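Local coordinates for protein putative dimetal phosphatase (Danio rerio, PDB 2NXF) that probably hydrolyses ADP-ribose and CDP-alcohols such as CDP-choline at a centre of two metal ions, as a calcineurin-like metallophosphoesterase, at residues G9-D21 and Y33-W47. Residues are numbered along the deposited sequence; the frame is centred on the assembly and turned at random.
With ZN (zinc ion), chain B; PO4 (phosphate ion), chain F.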
ATOM      1  N   GLY A   9      -1.286  -2.696  13.868  1.00 23.55           N
ATOM      2  CA  GLY A   9       0.059  -2.843  13.276  1.00 22.68           C
ATOM      3  C   GLY A   9       0.113  -2.366  11.828  1.00 24.08           C
ATOM      4  O   GLY A   9      -0.891  -2.395  11.129  1.00 24.31           O
ATOM      5  N   LEU A  10       1.294  -1.937  11.375  1.00 24.23           N
ATOM      6  CA  LEU A  10       1.526  -1.508   9.980  1.00 24.67           C
ATOM      7  C   LEU A  10       2.835  -2.078   9.468  1.00 24.08           C
ATOM      8  O   LEU A  10       3.839  -2.037  10.176  1.00 23.93           O
ATOM      9  CB  LEU A  10       1.674   0.019   9.915  1.00 26.08           C
ATOM     10  CG  LEU A  10       0.420   0.828  10.143  1.00 29.19           C
ATOM     11  CD1 LEU A  10       0.785   2.279  10.474  1.00 33.56           C
ATOM     12  CD2 LEU A  10      -0.459   0.740   8.889  1.00 32.35           C
ATOM     13  N   ILE A  11       2.832  -2.554   8.220  1.00 24.08           N
ATOM     14  CA  ILE A  11       4.074  -3.083   7.633  1.00 23.47           C
ATOM     15  C   ILE A  11       3.928  -2.988   6.111  1.00 24.02           C
ATOM     16  O   ILE A  11       2.808  -3.012   5.599  1.00 24.03           O
ATOM     17  CB  ILE A  11       4.352  -4.533   8.102  1.00 24.01           C
ATOM     18  CG1 ILE A  11       5.836  -4.912   7.918  1.00 23.90           C
ATOM     19  CG2 ILE A  11       3.367  -5.533   7.453  1.00 23.53           C
ATOM     20  CD1 ILE A  11       6.256  -6.183   8.722  1.00 23.21           C
ATOM     21  N   ALA A  12       5.052  -2.832   5.411  1.00 23.67           N
ATOM     22  CA  ALA A  12       5.011  -2.685   3.946  1.00 23.93           C
ATOM     23  C   ALA A  12       6.084  -3.529   3.277  1.00 23.83           C
ATOM     24  O   ALA A  12       7.197  -3.655   3.796  1.00 23.94           O
ATOM     25  CB  ALA A  12       5.216  -1.219   3.561  1.00 24.50           C
ATOM     26  N   ASP A  13       5.727  -4.082   2.121  1.00 24.02           N
ATOM     27  CA  ASP A  13       6.726  -4.593   1.143  1.00 23.78           C
ATOM     28  C   ASP A  13       7.603  -5.680   1.761  1.00 23.90           C
ATOM     29  O   ASP A  13       8.845  -5.621   1.682  1.00 23.81           O
ATOM     30  CB  ASP A  13       7.568  -3.443   0.540  1.00 24.92           C
ATOM     31  CG  ASP A  13       6.715  -2.496  -0.316  1.00 27.57           C
ATOM     32  OD1 ASP A  13       6.659  -2.695  -1.524  1.00 27.28           O
ATOM     33  OD2 ASP A  13       6.036  -1.617   0.243  1.00 27.14           O
ATOM     34  N   VAL A  14       6.950  -6.664   2.379  1.00 23.70           N
ATOM     35  CA  VAL A  14       7.659  -7.853   2.899  1.00 24.03           C
ATOM     36  C   VAL A  14       8.407  -8.532   1.727  1.00 24.37           C
ATOM     37  O   VAL A  14       9.612  -8.799   1.801  1.00 23.94           O
ATOM     38  CB  VAL A  14       6.680  -8.830   3.597  1.00 23.81           C
ATOM     39  CG1 VAL A  14       7.406 -10.125   4.030  1.00 24.91           C
ATOM     40  CG2 VAL A  14       5.999  -8.164   4.809  1.00 25.17           C
ATOM     41  N   GLN A  15       7.679  -8.780   0.636  1.00 24.85           N
ATOM     42  CA  GLN A  15       8.264  -9.296  -0.614  1.00 24.63           C
ATOM     43  C   GLN A  15       9.082 -10.567  -0.411  1.00 24.88           C
ATOM     44  O   GLN A  15      10.162 -10.723  -0.973  1.00 25.11           O
ATOM     45  CB  GLN A  15       9.070  -8.209  -1.363  1.00 26.23           C
ATOM     46  CG  GLN A  15       8.230  -7.614  -2.472  1.00 27.73           C
ATOM     47  CD  GLN A  15       8.753  -6.310  -3.016  1.00 25.31           C
ATOM     48  OE1 GLN A  15       8.330  -5.227  -2.582  1.00 27.50           O
ATOM     49  NE2 GLN A  15       9.661  -6.399  -3.974  1.00 28.38           N
ATOM     50  N   TYR A  16       8.537 -11.460   0.410  1.00 24.04           N
ATOM     51  CA  TYR A  16       9.201 -12.733   0.722  1.00 22.98           C
ATOM     52  C   TYR A  16       9.411 -13.580  -0.532  1.00 23.63           C
ATOM     53  O   TYR A  16       8.564 -13.593  -1.421  1.00 23.45           O
ATOM     54  CB  TYR A  16       8.367 -13.537   1.744  1.00 24.11           C
ATOM     55  CG  TYR A  16       8.915 -14.921   1.924  1.00 22.93           C
ATOM     56  CD1 TYR A  16      10.113 -15.124   2.617  1.00 23.52           C
ATOM     57  CD2 TYR A  16       8.283 -16.027   1.353  1.00 23.58           C
ATOM     58  CE1 TYR A  16      10.640 -16.403   2.775  1.00 24.06           C
ATOM     59  CE2 TYR A  16       8.812 -17.301   1.491  1.00 23.92           C
ATOM     60  CZ  TYR A  16       9.995 -17.481   2.202  1.00 24.05           C
ATOM     61  OH  TYR A  16      10.550 -18.735   2.345  1.00 25.38           O
ATOM     62  N   ALA A  17      10.549 -14.257  -0.594  1.00 23.26           N
ATOM     63  CA  ALA A  17      10.788 -15.345  -1.557  1.00 23.12           C
ATOM     64  C   ALA A  17      11.880 -16.230  -1.005  1.00 22.61           C
ATOM     65  O   ALA A  17      12.795 -15.750  -0.328  1.00 22.64           O
ATOM     66  CB  ALA A  17      11.178 -14.781  -2.935  1.00 22.97           C
ATOM     67  N   ASP A  18      11.800 -17.526  -1.304  1.00 23.00           N
ATOM     68  CA  ASP A  18      12.799 -18.482  -0.834  1.00 23.42           C
ATOM     69  C   ASP A  18      13.955 -18.542  -1.835  1.00 24.11           C
ATOM     70  O   ASP A  18      14.189 -19.568  -2.499  1.00 24.12           O
ATOM     71  CB  ASP A  18      12.164 -19.870  -0.632  1.00 23.63           C
ATOM     72  CG  ASP A  18      13.107 -20.858   0.038  1.00 25.36           C
ATOM     73  OD1 ASP A  18      14.159 -20.447   0.595  1.00 25.80           O
ATOM     74  OD2 ASP A  18      12.817 -22.079  -0.025  1.00 26.15           O
ATOM     75  N   ILE A  19      14.676 -17.423  -1.941  1.00 24.04           N
ATOM     76  CA  ILE A  19      15.765 -17.279  -2.911  1.00 24.54           C
ATOM     77  C   ILE A  19      16.896 -16.473  -2.272  1.00 25.10           C
ATOM     78  O   ILE A  19      16.691 -15.805  -1.256  1.00 24.52           O
ATOM     79  CB  ILE A  19      15.308 -16.556  -4.208  1.00 24.34           C
ATOM     80  CG1 ILE A  19      14.839 -15.118  -3.917  1.00 24.01           C
ATOM     81  CG2 ILE A  19      14.210 -17.337  -4.934  1.00 25.64           C
ATOM     82  CD1 ILE A  19      14.155 -14.400  -5.102  1.00 24.81           C
ATOM     83  N   GLU A  20      18.085 -16.536  -2.860  1.00 25.62           N
ATOM     84  CA  GLU A  20      19.212 -15.783  -2.310  1.00 27.22           C
ATOM     85  C   GLU A  20      18.972 -14.272  -2.438  1.00 26.06           C
ATOM     86  O   GLU A  20      18.178 -13.812  -3.276  1.00 25.26           O
ATOM     87  CB  GLU A  20      20.542 -16.219  -2.946  1.00 27.28           C
ATOM     88  CG  GLU A  20      21.119 -17.512  -2.322  1.00 30.22           C
ATOM     89  CD  GLU A  20      22.360 -18.045  -3.031  1.00 31.52           C
ATOM     90  OE1 GLU A  20      22.359 -18.155  -4.287  1.00 38.99           O
ATOM     91  OE2 GLU A  20      23.334 -18.405  -2.328  1.00 36.73           O
ATOM     92  N   ASP A  21      19.638 -13.510  -1.576  1.00 25.86           N
ATOM     93  CA  ASP A  21      19.567 -12.056  -1.639  1.00 26.36           C
ATOM     94  C   ASP A  21      19.872 -11.532  -3.037  1.00 26.57           C
ATOM     95  O   ASP A  21      20.738 -12.068  -3.743  1.00 26.70           O
ATOM     96  CB  ASP A  21      20.538 -11.417  -0.653  1.00 25.89           C
ATOM     97  CG  ASP A  21      20.135 -11.608   0.798  1.00 26.36           C
ATOM     98  OD1 ASP A  21      19.007 -12.078   1.087  1.00 25.69           O
ATOM     99  OD2 ASP A  21      20.972 -11.271   1.660  1.00 26.79           O
ATOM    100  N   TYR A  33      15.419 -11.370   0.588  1.00 23.02           N
ATOM    101  CA  TYR A  33      14.175 -12.108   0.325  1.00 22.72           C
ATOM    102  C   TYR A  33      13.803 -13.074   1.456  1.00 23.15           C
ATOM    103  O   TYR A  33      12.650 -13.098   1.915  1.00 24.11           O
ATOM    104  CB  TYR A  33      14.268 -12.859  -1.026  1.00 23.03           C
ATOM    105  CG  TYR A  33      14.377 -11.915  -2.214  1.00 21.82           C
ATOM    106  CD1 TYR A  33      13.240 -11.175  -2.654  1.00 25.34           C
ATOM    107  CD2 TYR A  33      15.580 -11.751  -2.897  1.00 24.73           C
ATOM    108  CE1 TYR A  33      13.324 -10.300  -3.729  1.00 25.51           C
ATOM    109  CE2 TYR A  33      15.654 -10.875  -3.998  1.00 25.17           C
ATOM    110  CZ  TYR A  33      14.529 -10.158  -4.386  1.00 25.48           C
ATOM    111  OH  TYR A  33      14.599  -9.284  -5.448  1.00 26.88           O
ATOM    112  N   ARG A  34      14.763 -13.878   1.897  1.00 23.06           N
ATOM    113  CA  ARG A  34      14.469 -14.838   2.973  1.00 23.34           C
ATOM    114  C   ARG A  34      14.315 -14.152   4.327  1.00 23.65           C
ATOM    115  O   ARG A  34      13.445 -14.533   5.122  1.00 24.97           O
ATOM    116  CB  ARG A  34      15.521 -15.938   3.042  1.00 23.55           C
ATOM    117  CG  ARG A  34      15.452 -16.888   1.857  1.00 23.22           C
ATOM    118  CD  ARG A  34      16.426 -18.041   2.067  1.00 25.32           C
ATOM    119  NE  ARG A  34      16.386 -18.953   0.930  1.00 26.57           N
ATOM    120  CZ  ARG A  34      17.396 -19.180   0.094  1.00 28.81           C
ATOM    121  NH1 ARG A  34      18.569 -18.570   0.258  1.00 28.38           N
ATOM    122  NH2 ARG A  34      17.230 -20.035  -0.914  1.00 28.54           N
ATOM    123  N   GLY A  35      15.156 -13.145   4.587  1.00 23.30           N
ATOM    124  CA  GLY A  35      15.145 -12.417   5.863  1.00 22.73           C
ATOM    125  C   GLY A  35      13.835 -11.700   6.139  1.00 22.65           C
ATOM    126  O   GLY A  35      13.488 -11.448   7.298  1.00 23.18           O
ATOM    127  N   SER A  36      13.096 -11.388   5.076  1.00 22.56           N
ATOM    128  CA  SER A  36      11.818 -10.695   5.226  0.50 22.38           C
ATOM    129  C   SER A  36      10.859 -11.469   6.121  1.00 23.25           C
ATOM    130  O   SER A  36      10.114 -10.865   6.885  1.00 24.39           O
ATOM    131  CB  SER A  36      11.169 -10.426   3.874  0.50 22.07           C
ATOM    132  OG  SER A  36      10.821 -11.633   3.243  0.50 17.96           O
ATOM    133  N   ALA A  37      10.894 -12.798   6.039  1.00 23.87           N
ATOM    134  CA  ALA A  37       9.997 -13.614   6.869  1.00 24.44           C
ATOM    135  C   ALA A  37      10.389 -13.559   8.351  1.00 24.87           C
ATOM    136  O   ALA A  37       9.519 -13.663   9.224  1.00 25.51           O
ATOM    137  CB  ALA A  37       9.954 -15.049   6.362  1.00 25.21           C
ATOM    138  N   ASP A  38      11.689 -13.400   8.627  1.00 24.13           N
ATOM    139  CA  ASP A  38      12.199 -13.247  10.002  1.00 24.44           C
ATOM    140  C   ASP A  38      11.763 -11.899  10.582  1.00 24.10           C
ATOM    141  O   ASP A  38      11.355 -11.825  11.753  1.00 24.76           O
ATOM    142  CB  ASP A  38      13.720 -13.358  10.025  1.00 24.68           C
ATOM    143  CG  ASP A  38      14.218 -14.733   9.591  1.00 28.31           C
ATOM    144  OD1 ASP A  38      13.511 -15.745   9.804  1.00 29.76           O
ATOM    145  OD2 ASP A  38      15.333 -14.800   9.039  1.00 31.87           O
ATOM    146  N   LEU A  39      11.839 -10.839   9.773  1.00 23.59           N
ATOM    147  CA  LEU A  39      11.357  -9.534  10.216  1.00 23.16           C
ATOM    148  C   LEU A  39       9.842  -9.574  10.451  1.00 23.77           C
ATOM    149  O   LEU A  39       9.345  -9.045  11.452  1.00 23.86           O
ATOM    150  CB  LEU A  39      11.726  -8.418   9.212  1.00 23.19           C
ATOM    151  CG  LEU A  39      13.238  -8.143   9.107  1.00 22.28           C
ATOM    152  CD1 LEU A  39      13.491  -6.999   8.137  1.00 22.85           C
ATOM    153  CD2 LEU A  39      13.898  -7.800  10.453  1.00 23.47           C
ATOM    154  N   LEU A  40       9.109 -10.199   9.536  1.00 23.45           N
ATOM    155  CA  LEU A  40       7.648 -10.323   9.686  1.00 23.82           C
ATOM    156  C   LEU A  40       7.275 -11.093  10.982  1.00 23.23           C
ATOM    157  O   LEU A  40       6.374 -10.660  11.735  1.00 23.50           O
ATOM    158  CB  LEU A  40       7.045 -11.015   8.458  1.00 23.02           C
ATOM    159  CG  LEU A  40       5.535 -11.274   8.518  1.00 23.62           C
ATOM    160  CD1 LEU A  40       4.772  -9.969   8.792  1.00 24.52           C
ATOM    161  CD2 LEU A  40       5.072 -11.969   7.211  1.00 25.05           C
ATOM    162  N   ARG A  41       7.969 -12.204  11.236  0.50 23.36           N
ATOM    163  CA  ARG A  41       7.754 -13.013  12.442  0.50 23.67           C
ATOM    164  C   ARG A  41       7.969 -12.187  13.709  0.50 23.65           C
ATOM    165  O   ARG A  41       7.186 -12.271  14.659  0.50 23.24           O
ATOM    166  CB  ARG A  41       8.697 -14.221  12.440  0.50 23.49           C
ATOM    167  CG  ARG A  41       8.526 -15.201  13.613  0.50 24.12           C
ATOM    168  CD  ARG A  41       9.415 -16.427  13.409  0.50 25.14           C
ATOM    169  NE  ARG A  41       9.444 -16.816  11.996  0.50 29.46           N
ATOM    170  CZ  ARG A  41      10.526 -16.805  11.222  0.50 30.45           C
ATOM    171  NH1 ARG A  41      11.708 -16.453  11.717  0.50 31.48           N
ATOM    172  NH2 ARG A  41      10.422 -17.157   9.946  0.50 31.16           N
ATOM    173  N   ASP A  42       9.030 -11.382  13.713  1.00 23.62           N
ATOM    174  CA  ASP A  42       9.329 -10.526  14.866  1.00 23.84           C
ATOM    175  C   ASP A  42       8.292  -9.405  15.053  1.00 24.04           C
ATOM    176  O   ASP A  42       7.891  -9.110  16.198  1.00 24.05           O
ATOM    177  CB  ASP A  42      10.726  -9.930  14.790  1.00 24.84           C
ATOM    178  CG  ASP A  42      11.025  -9.055  15.993  1.00 26.03           C
ATOM    179  OD1 ASP A  42      11.333  -9.607  17.079  1.00 26.98           O
ATOM    180  OD2 ASP A  42      10.865  -7.823  15.858  1.00 31.10           O
ATOM    181  N   ALA A  43       7.858  -8.801  13.940  1.00 23.41           N
ATOM    182  CA  ALA A  43       6.801  -7.773  14.004  1.00 23.91           C
ATOM    183  C   ALA A  43       5.543  -8.372  14.656  1.00 23.98           C
ATOM    184  O   ALA A  43       4.940  -7.779  15.563  1.00 23.51           O
ATOM    185  CB  ALA A  43       6.481  -7.244  12.618  1.00 24.50           C
ATOM    186  N   VAL A  44       5.182  -9.571  14.196  1.00 24.07           N
ATOM    187  CA  VAL A  44       4.008 -10.288  14.720  1.00 24.31           C
ATOM    188  C   VAL A  44       4.133 -10.560  16.210  1.00 23.99           C
ATOM    189  O   VAL A  44       3.188 -10.317  16.980  1.00 24.34           O
ATOM    190  CB  VAL A  44       3.730 -11.587  13.908  1.00 24.62           C
ATOM    191  CG1 VAL A  44       2.736 -12.528  14.653  1.00 23.84           C
ATOM    192  CG2 VAL A  44       3.218 -11.232  12.553  1.00 25.61           C
ATOM    193  N   LEU A  45       5.307 -11.029  16.639  1.00 23.59           N
ATOM    194  CA  LEU A  45       5.580 -11.201  18.067  1.00 24.35           C
ATOM    195  C   LEU A  45       5.327  -9.908  18.855  1.00 24.03           C
ATOM    196  O   LEU A  45       4.665  -9.928  19.903  1.00 23.44           O
ATOM    197  CB  LEU A  45       7.022 -11.681  18.255  1.00 24.39           C
ATOM    198  CG  LEU A  45       7.513 -12.015  19.650  1.00 26.74           C
ATOM    199  CD1 LEU A  45       6.546 -12.950  20.354  1.00 29.64           C
ATOM    200  CD2 LEU A  45       8.902 -12.665  19.548  1.00 26.06           C
ATOM    201  N   GLN A  46       5.835  -8.786  18.339  1.00 24.00           N
ATOM    202  CA  GLN A  46       5.661  -7.486  18.995  1.00 24.58           C
ATOM    203  C   GLN A  46       4.190  -7.041  19.021  1.00 23.97           C
ATOM    204  O   GLN A  46       3.699  -6.606  20.067  1.00 23.84           O
ATOM    205  CB  GLN A  46       6.581  -6.418  18.383  1.00 24.58           C
ATOM    206  CG  GLN A  46       8.072  -6.764  18.547  1.00 25.91           C
ATOM    207  CD  GLN A  46       9.009  -5.566  18.355  1.00 27.99           C
ATOM    208  OE1 GLN A  46       8.753  -4.460  18.865  1.00 29.97           O
ATOM    209  NE2 GLN A  46      10.115  -5.789  17.636  1.00 29.84           N
ATOM    210  N   TRP A  47       3.482  -7.215  17.909  1.00 23.13           N
ATOM    211  CA  TRP A  47       2.060  -6.840  17.824  1.00 23.17           C
ATOM    212  C   TRP A  47       1.209  -7.673  18.770  1.00 24.03           C
ATOM    213  O   TRP A  47       0.224  -7.181  19.321  1.00 24.36           O
ATOM    214  CB  TRP A  47       1.539  -7.012  16.404  1.00 23.32           C
ATOM    215  CG  TRP A  47       2.094  -6.018  15.426  1.00 22.46           C
ATOM    216  CD1 TRP A  47       2.469  -4.726  15.675  1.00 22.80           C
ATOM    217  CD2 TRP A  47       2.305  -6.240  14.024  1.00 22.56           C
ATOM    218  NE1 TRP A  47       2.912  -4.129  14.503  1.00 22.80           N
ATOM    219  CE2 TRP A  47       2.815  -5.043  13.481  1.00 22.22           C
ATOM    220  CE3 TRP A  47       2.132  -7.351  13.177  1.00 22.74           C
ATOM    221  CZ2 TRP A  47       3.133  -4.915  12.117  1.00 23.46           C
ATOM    222  CZ3 TRP A  47       2.448  -7.216  11.805  1.00 23.50           C
ATOM    223  CH2 TRP A  47       2.947  -6.012  11.307  1.00 23.16           C
TER
HETATM  224 ZN    ZN B 401       7.805  -3.377  -3.102  0.80 16.87          ZN
HETATM  225  P   PO4 F 501       8.936  -2.914  -6.196  0.80 20.25           P
HETATM  226  O1  PO4 F 501       9.729  -1.631  -6.069  0.80 23.38           O
HETATM  227  O2  PO4 F 501       9.588  -3.803  -7.237  0.80 19.59           O
HETATM  228  O3  PO4 F 501       8.973  -3.734  -4.921  0.80 17.00           O
HETATM  229  O4  PO4 F 501       7.503  -2.629  -6.527  0.80 18.50           O
HETATM  230  O   HOH W   1      17.399 -14.170   0.776  1.00 20.95           O
HETATM  231  O   HOH W   2      17.721 -12.400   3.549  1.00 23.30           O
HETATM  232  O   HOH W   3       7.349  -1.566  -4.154  1.00 20.14           O
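Asp18 OD1 takes the N-H of Arg34 NE in a salt bridge of 2.7 Å, nearly straight at 173° and in the guanidinium plane. The extended arginine chain runs along the Ile19 backbone, with Ile19 C over one guanidinium face. Tyr33 O is used twice: Ser36 OG, in one of its two conformers, donates to it at 2.7 Å, and Ala17 N weakly at 3.5 Å. Two waters link the segments. One accepts from Arg34 N and donates to Ile19 O and Asp21 OD1; the other joins Gly35 N to Asp21 OD1. Asp21 OD2 pairs with Arg30. Ile19 CG1 sits between its backbone N and carbonyl carbon (chi1 62°), which brings CD1 over one face of the Tyr33 ring. This is the first strand, metal-binding loop and following helix of the calcineurin-like fold. In the loop, Asp13 OD1 and Gln15 OE1 bind a zinc ion, which Asp60 and His267 also ligate. Gln15 NE2 is hydrogen-bonded to Asp63 OD1. Strand 9-11 runs antiparallel to the helix. Gly9 CA makes a CH-pi contact over one Trp47 face, Ile11 CB meets the ring edge, and Trp47 NE1 donates to Ala297 O. With an alanine replacing Trp47, that carbonyl would probably lose this donor and a gap open beside Gly9 and Ile11.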